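Local coordinates for beta-fructofuranosidase (Arthrobacter, PDB 3WPU), which belongs to the levansucrase/invertase family, whose members are built on a five-bladed beta-propeller, at residues V90-I95 and A209-V214; F491-F496 and F516-L520; N331-D335 and F360-L364; Q35-M39 and N386-L391. All coordinates share one frame; numbering follows the deposited sequence.

How the interactions relate
Interactions 1 and 2 lie at one end of the protein, interactions 3 and 4 on the other side of its centre, with the centres of 1 and 3 about 45 Å apart. The first two share a sheet and join through Asn91, whose ND2 bonds to Thr492 O; interaction 1 is only partly buried and rests on an indole, whereas interaction 2 is a buried aromatic cluster between strand and helix. Interactions 3 and 4 are also buried. Interaction 3 borders the helix 30-38 that carries one side of interaction 4: Gln37 NE2 bonds to Gly363 O and Leu36 packs on Phe360. Interaction 3 is chiefly backbone joined to backbone, interaction 4 side-chain packing with a water beside exposed Gly387.

Interaction 1: V90-I95 and A209-V214; sequences VNGWEI and ANKKGV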
# COMPACT_ATOMS: atom_id res chain seq x y z
N VAL A 90 18.19 -10.50 1.16
CA VAL A 90 19.35 -10.39 2.06
C VAL A 90 20.02 -11.76 2.14
O VAL A 90 19.38 -12.77 2.47
CB VAL A 90 18.98 -9.89 3.48
CG1 VAL A 90 20.24 -9.71 4.33
CG2 VAL A 90 18.21 -8.58 3.42
N ASN A 91 21.30 -11.81 1.79
CA ASN A 91 22.05 -13.05 1.81
C ASN A 91 21.30 -14.24 1.21
O ASN A 91 21.30 -15.33 1.77
CB ASN A 91 22.56 -13.32 3.21
CG ASN A 91 23.66 -12.35 3.60
OD1 ASN A 91 23.96 -11.43 2.87
ND2 ASN A 91 24.27 -12.57 4.75
N GLY A 92 20.69 -14.00 0.05
CA GLY A 92 20.06 -15.04 -0.74
C GLY A 92 18.60 -15.27 -0.47
O GLY A 92 18.02 -16.18 -1.04
N TRP A 93 17.99 -14.43 0.37
CA TRP A 93 16.58 -14.63 0.75
C TRP A 93 15.72 -13.39 0.51
O TRP A 93 16.04 -12.30 1.01
CB TRP A 93 16.47 -14.98 2.23
CG TRP A 93 17.16 -16.22 2.62
CD1 TRP A 93 18.41 -16.34 3.12
CD2 TRP A 93 16.61 -17.55 2.56
NE1 TRP A 93 18.70 -17.65 3.37
CE2 TRP A 93 17.61 -18.42 3.04
CE3 TRP A 93 15.40 -18.09 2.13
CZ2 TRP A 93 17.42 -19.79 3.11
CZ3 TRP A 93 15.21 -19.46 2.21
CH2 TRP A 93 16.21 -20.29 2.69
N GLU A 94 14.64 -13.55 -0.24
CA GLU A 94 13.61 -12.49 -0.35
C GLU A 94 12.85 -12.55 0.98
O GLU A 94 12.58 -13.64 1.48
CB GLU A 94 12.66 -12.72 -1.52
CG GLU A 94 13.32 -12.55 -2.87
CD GLU A 94 12.38 -12.70 -4.04
OE1 GLU A 94 11.27 -13.28 -3.91
OE2 GLU A 94 12.78 -12.25 -5.14
N ILE A 95 12.50 -11.37 1.52
CA ILE A 95 11.86 -11.22 2.81
C ILE A 95 10.70 -10.23 2.65
O ILE A 95 10.87 -9.14 2.10
CB ILE A 95 12.83 -10.66 3.88
CG1 ILE A 95 13.95 -11.66 4.17
CG2 ILE A 95 12.07 -10.30 5.16
CD1 ILE A 95 15.14 -11.05 4.87
N ALA A 209 20.45 -14.68 8.58
CA ALA A 209 20.17 -15.63 7.50
C ALA A 209 21.23 -16.73 7.42
O ALA A 209 22.41 -16.50 7.68
CB ALA A 209 20.06 -14.90 6.18
N ASN A 210 20.79 -17.93 7.11
CA ASN A 210 21.71 -19.01 6.72
C ASN A 210 21.02 -19.95 5.73
O ASN A 210 19.94 -19.61 5.24
CB ASN A 210 22.29 -19.74 7.96
CG ASN A 210 21.23 -20.36 8.86
OD1 ASN A 210 21.46 -20.53 10.06
ND2 ASN A 210 20.08 -20.69 8.32
N LYS A 211 21.62 -21.10 5.44
CA LYS A 211 21.05 -22.06 4.48
C LYS A 211 19.66 -22.51 4.87
O LYS A 211 18.86 -22.84 4.00
CB LYS A 211 21.91 -23.31 4.34
CG LYS A 211 23.10 -23.13 3.42
CD LYS A 211 23.98 -24.38 3.38
CE LYS A 211 25.28 -24.11 2.65
NZ LYS A 211 25.04 -23.68 1.25
N LYS A 212 19.39 -22.57 6.17
CA LYS A 212 18.11 -23.05 6.69
C LYS A 212 16.98 -22.02 6.62
O LYS A 212 15.82 -22.39 6.67
CB LYS A 212 18.26 -23.54 8.14
CG LYS A 212 18.71 -24.99 8.26
CD LYS A 212 19.95 -25.29 7.42
CE LYS A 212 20.43 -26.72 7.62
NZ LYS A 212 20.82 -27.01 9.02
N GLY A 213 17.31 -20.73 6.49
CA GLY A 213 16.29 -19.70 6.38
C GLY A 213 16.63 -18.40 7.07
O GLY A 213 17.81 -18.06 7.25
N VAL A 214 15.58 -17.67 7.44
CA VAL A 214 15.72 -16.33 7.97
C VAL A 214 15.12 -16.25 9.37
O VAL A 214 14.00 -16.71 9.60
CB VAL A 214 15.02 -15.31 7.05
CG1 VAL A 214 14.94 -13.93 7.71
CG2 VAL A 214 15.72 -15.25 5.71
O HOH W 1 24.31 -15.07 6.21
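Trp93, which closes the type I' turn Val90-Trp93 of one beta-hairpin, lays its indole across the type I turn of another, Asn210 to Gly213; both hairpins lie in the connected, branched strands of this five-bladed propeller protein. Turning CG opposite the carbonyl carbon (chi1 -62°) sends the side chain out to Val214. Trp93 CB already lies 3.6 Å from Val214 CG2, and Trp93 CG comes closer still, 3.5 Å from that methyl, which sits over the face of the five-membered ring. Further along, Trp93 CD1 meets Ala209 CB obliquely at 3.8 Å. Trp93 NE1 donates to Asn210 O at 3.0 Å, but the bond is weak, its N-H bent to 130°. This carbonyl is already held within the turn by Gly213 N, so two donors share it. Past NE1 the indole becomes a surface for backbone: Gly213 CA stands 3.5 Å from Trp93 CZ2, a CH-pi contact over the six-membered ring on the same face that Val214 CG2 covers, while Lys211 O lies at the edge. Tyr120 adds an edge-to-face partner from the strand 115-122. Deeper in, Ile95 CD1 touches Val214 CG1 at 4.0 Å, extending the apolar seam into the sheet. A water ties the two hairpins together near the turn of the first. It accepts from Asn91 ND2 at 2.9 Å and donates to Ala209 O at 2.8 Å, while Asn91 ND2 also bonds to Thr492 O.

Interaction 2: F491-F496 and F516-L520; sequences FTNGKF and FDDYL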
# COMPACT_ATOMS: atom_id res chain seq x y z
N PHE A 491 24.25 -8.39 0.11
CA PHE A 491 25.15 -9.39 0.65
C PHE A 491 25.92 -8.73 1.78
O PHE A 491 26.58 -7.72 1.55
CB PHE A 491 26.08 -9.90 -0.43
CG PHE A 491 25.37 -10.62 -1.52
CD1 PHE A 491 24.71 -11.81 -1.24
CD2 PHE A 491 25.33 -10.12 -2.81
CE1 PHE A 491 24.03 -12.50 -2.25
CE2 PHE A 491 24.66 -10.80 -3.82
CZ PHE A 491 24.01 -11.99 -3.53
N THR A 492 25.76 -9.25 2.99
CA THR A 492 26.25 -8.58 4.19
C THR A 492 26.77 -9.60 5.22
O THR A 492 26.22 -10.69 5.38
CB THR A 492 25.16 -7.69 4.81
OG1 THR A 492 25.67 -6.98 5.95
CG2 THR A 492 23.94 -8.50 5.23
N ASN A 493 27.88 -9.26 5.87
CA ASN A 493 28.40 -10.09 6.96
C ASN A 493 29.37 -9.29 7.78
O ASN A 493 30.34 -8.77 7.24
CB ASN A 493 29.07 -11.37 6.43
CG ASN A 493 28.33 -12.63 6.84
OD1 ASN A 493 28.14 -12.90 8.04
ND2 ASN A 493 27.91 -13.43 5.86
N GLY A 494 29.06 -9.17 9.07
CA GLY A 494 29.93 -8.48 10.02
C GLY A 494 30.27 -7.08 9.58
O GLY A 494 31.44 -6.76 9.35
N LYS A 495 29.23 -6.25 9.41
CA LYS A 495 29.37 -4.81 9.13
C LYS A 495 29.67 -4.46 7.66
O LYS A 495 29.28 -3.38 7.20
CB LYS A 495 30.37 -4.14 10.09
CG LYS A 495 30.02 -4.37 11.55
CD LYS A 495 31.03 -3.76 12.52
CE LYS A 495 30.62 -4.05 13.96
NZ LYS A 495 31.68 -3.68 14.94
N PHE A 496 30.36 -5.34 6.93
CA PHE A 496 30.46 -5.20 5.47
C PHE A 496 29.10 -5.48 4.83
O PHE A 496 28.46 -6.48 5.15
CB PHE A 496 31.50 -6.18 4.89
CG PHE A 496 31.67 -6.06 3.40
CD1 PHE A 496 32.53 -5.12 2.85
CD2 PHE A 496 30.93 -6.87 2.54
CE1 PHE A 496 32.68 -5.00 1.48
CE2 PHE A 496 31.08 -6.75 1.16
CZ PHE A 496 31.95 -5.81 0.64
N PHE A 516 31.20 -18.91 -1.69
CA PHE A 516 30.13 -17.95 -1.38
C PHE A 516 29.02 -18.56 -0.53
O PHE A 516 28.49 -17.91 0.37
CB PHE A 516 29.51 -17.41 -2.68
CG PHE A 516 28.83 -16.07 -2.55
CD1 PHE A 516 29.32 -15.07 -1.70
CD2 PHE A 516 27.74 -15.77 -3.36
CE1 PHE A 516 28.71 -13.83 -1.64
CE2 PHE A 516 27.11 -14.53 -3.28
CZ PHE A 516 27.61 -13.56 -2.43
N ASP A 517 28.66 -19.80 -0.82
CA ASP A 517 27.56 -20.46 -0.09
C ASP A 517 27.90 -20.56 1.40
O ASP A 517 27.05 -20.30 2.25
CB ASP A 517 27.26 -21.84 -0.68
CG ASP A 517 26.93 -21.79 -2.17
OD1 ASP A 517 26.23 -20.84 -2.60
OD2 ASP A 517 27.37 -22.70 -2.90
N ASP A 518 29.15 -20.90 1.70
CA ASP A 518 29.60 -21.01 3.09
C ASP A 518 29.56 -19.67 3.83
O ASP A 518 29.21 -19.61 5.01
CB ASP A 518 31.02 -21.59 3.15
CG ASP A 518 31.22 -22.81 2.25
OD1 ASP A 518 30.35 -23.71 2.26
OD2 ASP A 518 32.24 -22.85 1.54
N TYR A 519 29.97 -18.61 3.13
CA TYR A 519 29.93 -17.25 3.64
C TYR A 519 28.49 -16.86 3.96
O TYR A 519 28.23 -16.26 5.01
CB TYR A 519 30.50 -16.33 2.58
CG TYR A 519 30.57 -14.84 2.86
CD1 TYR A 519 31.62 -14.29 3.58
CD2 TYR A 519 29.64 -13.96 2.30
CE1 TYR A 519 31.73 -12.92 3.78
CE2 TYR A 519 29.73 -12.58 2.51
CZ TYR A 519 30.78 -12.07 3.25
OH TYR A 519 30.88 -10.70 3.44
N LEU A 520 27.58 -17.20 3.06
CA LEU A 520 26.16 -16.88 3.24
C LEU A 520 25.45 -17.81 4.22
O LEU A 520 24.36 -17.49 4.68
CB LEU A 520 25.43 -16.86 1.90
CG LEU A 520 25.90 -15.77 0.94
CD1 LEU A 520 25.15 -15.86 -0.38
CD2 LEU A 520 25.76 -14.38 1.56
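Phe496 O is gripped by the backbone of its own hairpin while the Phe496 ring reaches Tyr519 on the helix: Asn493 N donates to Phe496 O at 2.9 Å, across the type I' turn Asn493-Phe496. Thr492 OG1 also lies 2.9 Å from Phe496 O, though its single proton may go instead to Lys171 O. The hairpin thus closed presents Asn493 to the helix. Asn493 and Tyr519 run alongside each other, pointing opposite ways, which puts ND2 above the centre of one phenol face. At the far end, Asn493 CB lies 3.6 Å from Tyr519 OH, and Phe496 CD2 approaches the same hydroxyl at 3.9 Å. Extended away from its backbone N (chi1 180°), the Tyr519 side chain carries this oxygen in among carbon atoms, where it is buried with no partner in the model. The second centre is Phe491. The edge of Phe516 points at its face in a T-shaped pair, centroids 5.0 Å apart and planes at 61°, with Phe516 CZ 3.6 Å from Phe491 CD1. Leu520 fills in beside them: its CD2 is 3.9 Å from Phe491 CD1, and its CD1 lies over one face of Phe516. The strand segment 491-493 and the helix segment 516-520 cross at 59°, their axes 10.1 Å apart. Helix 527-539 packs on Phe491 and Phe496 through Leu537, and helix 502-512 reaches Phe491, Phe516 and Leu520 through Arg509, so that both helices also cover the aromatic residues at the end of strand 488-493.

Interaction 3: N331-D335 and F360-L364; sequences NCVTD and FAAGL
The Phe360 ring meets Val333 obliquely, its CD1 3.6 Å from Val333 O, while Val333 CG1 is a loose neighbour 4.5 Å from Phe360 CE1. These residues lie in two loops of the propeller, one linking strands of different sheets and the other joining two strands of a single sheet, and Thr334 and Phe360 form a single beta bridge between them. Val333 O serves the bridge: Ala361 N donates to it at 2.8 Å with a nearly straight N-H (164°), yet sits 41° above the carbonyl plane. The same oxygen receives a CA-H...O contact from Phe360 CA at 3.4 Å. After Ala361 the chain folds back in a type II turn, closed by Leu364 N bonding to Ala361 O, which returns Leu364 to the other loop. Chi1 of -54° sets Leu364 CG beside its backbone N, and CD1 then reaches to 3.5 Å from Val333 CA and 4.0 Å from Val333 CG2. Cys332 is fixed by its disulfide to Cys276, and Arg30 binds Cys332 O and Ala362 O with separate nitrogens, tying both loops to the helix 30-38. Cys332 O also faces two methyl groups, Ala361 CB at 3.4 Å and Leu364 CD1 at 3.5 Å.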
# COMPACT_ATOMS: atom_id res chain seq x y z
N ASN A 331 -12.09 15.49 0.08
CA ASN A 331 -13.24 16.01 0.82
C ASN A 331 -14.50 15.92 -0.03
O ASN A 331 -14.52 16.33 -1.19
CB ASN A 331 -13.03 17.44 1.31
CG ASN A 331 -11.87 17.55 2.28
OD1 ASN A 331 -11.37 16.56 2.81
ND2 ASN A 331 -11.40 18.77 2.49
N CYS A 332 -15.51 15.30 0.56
CA CYS A 332 -16.75 14.93 -0.11
C CYS A 332 -16.57 13.98 -1.31
O CYS A 332 -17.38 13.96 -2.23
CB CYS A 332 -17.53 16.21 -0.51
SG CYS A 332 -18.09 17.12 0.95
N VAL A 333 -15.48 13.20 -1.30
CA VAL A 333 -15.25 12.20 -2.35
C VAL A 333 -15.10 10.82 -1.74
O VAL A 333 -15.87 9.92 -2.05
CB VAL A 333 -14.03 12.59 -3.22
CG1 VAL A 333 -13.61 11.45 -4.14
CG2 VAL A 333 -14.40 13.81 -4.05
N THR A 334 -14.17 10.66 -0.79
CA THR A 334 -14.02 9.39 -0.08
C THR A 334 -13.51 9.59 1.36
O THR A 334 -12.71 10.50 1.65
CB THR A 334 -13.09 8.37 -0.81
OG1 THR A 334 -13.04 7.16 -0.06
CG2 THR A 334 -11.65 8.91 -0.96
N ASP A 335 -13.94 8.67 2.22
CA ASP A 335 -13.50 8.55 3.60
C ASP A 335 -12.05 8.10 3.71
O ASP A 335 -11.35 8.44 4.67
CB ASP A 335 -14.40 7.49 4.30
CG ASP A 335 -14.12 7.35 5.79
OD1 ASP A 335 -13.92 8.38 6.50
OD2 ASP A 335 -14.11 6.18 6.26
N PHE A 360 -16.97 5.72 -1.05
CA PHE A 360 -17.31 6.88 -1.85
C PHE A 360 -18.50 7.65 -1.28
O PHE A 360 -19.48 7.06 -0.83
CB PHE A 360 -17.59 6.53 -3.33
CG PHE A 360 -16.34 6.32 -4.15
CD1 PHE A 360 -15.56 7.41 -4.55
CD2 PHE A 360 -15.96 5.05 -4.56
CE1 PHE A 360 -14.43 7.21 -5.33
CE2 PHE A 360 -14.81 4.85 -5.33
CZ PHE A 360 -14.04 5.94 -5.71
N ALA A 361 -18.42 8.97 -1.35
CA ALA A 361 -19.49 9.84 -0.87
C ALA A 361 -20.76 9.76 -1.69
O ALA A 361 -20.77 9.30 -2.85
CB ALA A 361 -19.00 11.27 -0.87
N ALA A 362 -21.82 10.33 -1.12
CA ALA A 362 -23.08 10.41 -1.81
C ALA A 362 -22.93 10.97 -3.22
O ALA A 362 -22.22 11.95 -3.45
CB ALA A 362 -24.09 11.23 -1.01
N GLY A 363 -23.59 10.32 -4.16
CA GLY A 363 -23.58 10.74 -5.56
C GLY A 363 -22.37 10.22 -6.34
O GLY A 363 -22.32 10.38 -7.55
N LEU A 364 -21.41 9.59 -5.66
CA LEU A 364 -20.20 9.09 -6.30
C LEU A 364 -20.13 7.58 -6.24
O LEU A 364 -20.86 6.94 -5.49
CB LEU A 364 -18.96 9.71 -5.65
CG LEU A 364 -18.91 11.23 -5.57
CD1 LEU A 364 -17.61 11.67 -4.91
CD2 LEU A 364 -19.01 11.85 -6.95

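Interaction 4: Q35-M39 and N386-L391; sequences QLQRM and NGGSGL
Leu36 and Leu391 form the tight part of this contact: Leu36 CD2 presses to 3.5 Å from Leu391 CB, closer than usual for two carbons. Ser389 continues the packed side, its CB touching Leu36 CD2 and Gln35 CB, each at 3.7 Å, and Met39 SD at 3.5 Å. Tyr371 backs both leucines from the strand 369-375. Ser389 OG, set between its backbone N and carbonyl carbon (chi1 68°), turns back to its own segment and accepts from Leu391 N at 3.1 Å in an ST turn; its single proton has Leu385 O and Asn386 O within reach. The other side is looser and holds a water. There Gln35 bends at chi2 (-46°); its CG nears Gly387 O, and the amide then leads away from the other segment. The water donates to Gln35 OE1 at 2.7 Å and to Gly387 O at 2.8 Å. Arg38 NH1 also reaches Gln35 OE1, on a lone pair in the carbonyl plane, while Gln35 NE2 donates to Ala31 O and Pro8 O. The direct hold between helix 30-38 and the turn at Ser389 is therefore carbon and sulfur packing, with water carrying the polar link beside exposed Gly387; hydrogen bonds inside each segment fix the shapes that are packed together.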
# COMPACT_ATOMS: atom_id res chain seq x y z
N GLN A 35 -15.93 11.21 -13.28
CA GLN A 35 -15.43 10.57 -14.50
C GLN A 35 -15.52 9.04 -14.42
O GLN A 35 -15.68 8.38 -15.43
CB GLN A 35 -13.99 10.97 -14.77
CG GLN A 35 -13.72 12.47 -14.88
CD GLN A 35 -14.72 13.20 -15.74
OE1 GLN A 35 -14.81 12.98 -16.95
NE2 GLN A 35 -15.46 14.09 -15.13
N LEU A 36 -15.41 8.49 -13.23
CA LEU A 36 -15.54 7.04 -13.01
C LEU A 36 -16.88 6.54 -13.53
O LEU A 36 -16.96 5.43 -14.08
CB LEU A 36 -15.37 6.70 -11.51
CG LEU A 36 -14.03 7.07 -10.84
CD1 LEU A 36 -14.12 7.05 -9.34
CD2 LEU A 36 -12.93 6.13 -11.33
N GLN A 37 -17.93 7.32 -13.34
CA GLN A 37 -19.26 6.92 -13.87
C GLN A 37 -19.32 7.10 -15.39
O GLN A 37 -19.95 6.32 -16.11
CB GLN A 37 -20.38 7.71 -13.20
CG GLN A 37 -20.43 7.49 -11.71
CD GLN A 37 -21.34 8.46 -11.01
OE1 GLN A 37 -22.47 8.71 -11.46
NE2 GLN A 37 -20.85 9.03 -9.90
N ARG A 38 -18.67 8.14 -15.91
CA ARG A 38 -18.66 8.36 -17.35
C ARG A 38 -17.96 7.23 -18.10
O ARG A 38 -18.29 6.95 -19.24
CB ARG A 38 -17.97 9.69 -17.69
CG ARG A 38 -18.68 10.91 -17.13
CD ARG A 38 -18.03 12.22 -17.58
NE ARG A 38 -18.25 12.47 -19.00
CZ ARG A 38 -17.50 13.28 -19.75
NH1 ARG A 38 -16.46 13.93 -19.24
NH2 ARG A 38 -17.77 13.44 -21.05
N MET A 39 -16.97 6.61 -17.46
CA MET A 39 -16.17 5.58 -18.07
C MET A 39 -16.88 4.23 -18.03
O MET A 39 -16.47 3.32 -18.72
CB MET A 39 -14.84 5.44 -17.33
CG MET A 39 -13.91 6.65 -17.42
SD MET A 39 -12.69 6.65 -16.08
CE MET A 39 -12.57 4.85 -15.97
N ASN A 386 -5.98 8.79 -15.87
CA ASN A 386 -7.00 8.21 -16.76
C ASN A 386 -8.28 9.06 -16.88
O ASN A 386 -9.32 8.77 -16.30
CB ASN A 386 -7.27 6.75 -16.34
CG ASN A 386 -6.02 5.90 -16.45
OD1 ASN A 386 -5.57 5.23 -15.49
ND2 ASN A 386 -5.43 5.95 -17.59
N GLY A 387 -8.15 10.15 -17.65
CA GLY A 387 -9.26 11.05 -17.91
C GLY A 387 -9.64 11.91 -16.73
O GLY A 387 -10.75 12.43 -16.66
N GLY A 388 -8.74 12.07 -15.76
CA GLY A 388 -9.06 12.76 -14.52
C GLY A 388 -9.89 11.99 -13.52
O GLY A 388 -10.35 12.56 -12.53
N SER A 389 -10.08 10.69 -13.74
CA SER A 389 -10.90 9.90 -12.87
C SER A 389 -10.17 9.50 -11.59
O SER A 389 -10.77 9.42 -10.53
CB SER A 389 -11.35 8.63 -13.59
OG SER A 389 -10.27 7.73 -13.83
N GLY A 390 -8.86 9.25 -11.72
CA GLY A 390 -8.05 8.70 -10.66
C GLY A 390 -7.91 7.20 -10.72
O GLY A 390 -7.03 6.63 -10.07
N LEU A 391 -8.77 6.51 -11.46
CA LEU A 391 -8.70 5.06 -11.44
C LEU A 391 -7.50 4.54 -12.23
O LEU A 391 -7.38 4.86 -13.41
CB LEU A 391 -9.95 4.44 -12.02
CG LEU A 391 -10.08 2.92 -12.00
CD1 LEU A 391 -9.95 2.38 -10.60
CD2 LEU A 391 -11.40 2.55 -12.64
O HOH W 2 -12.84 11.74 -18.31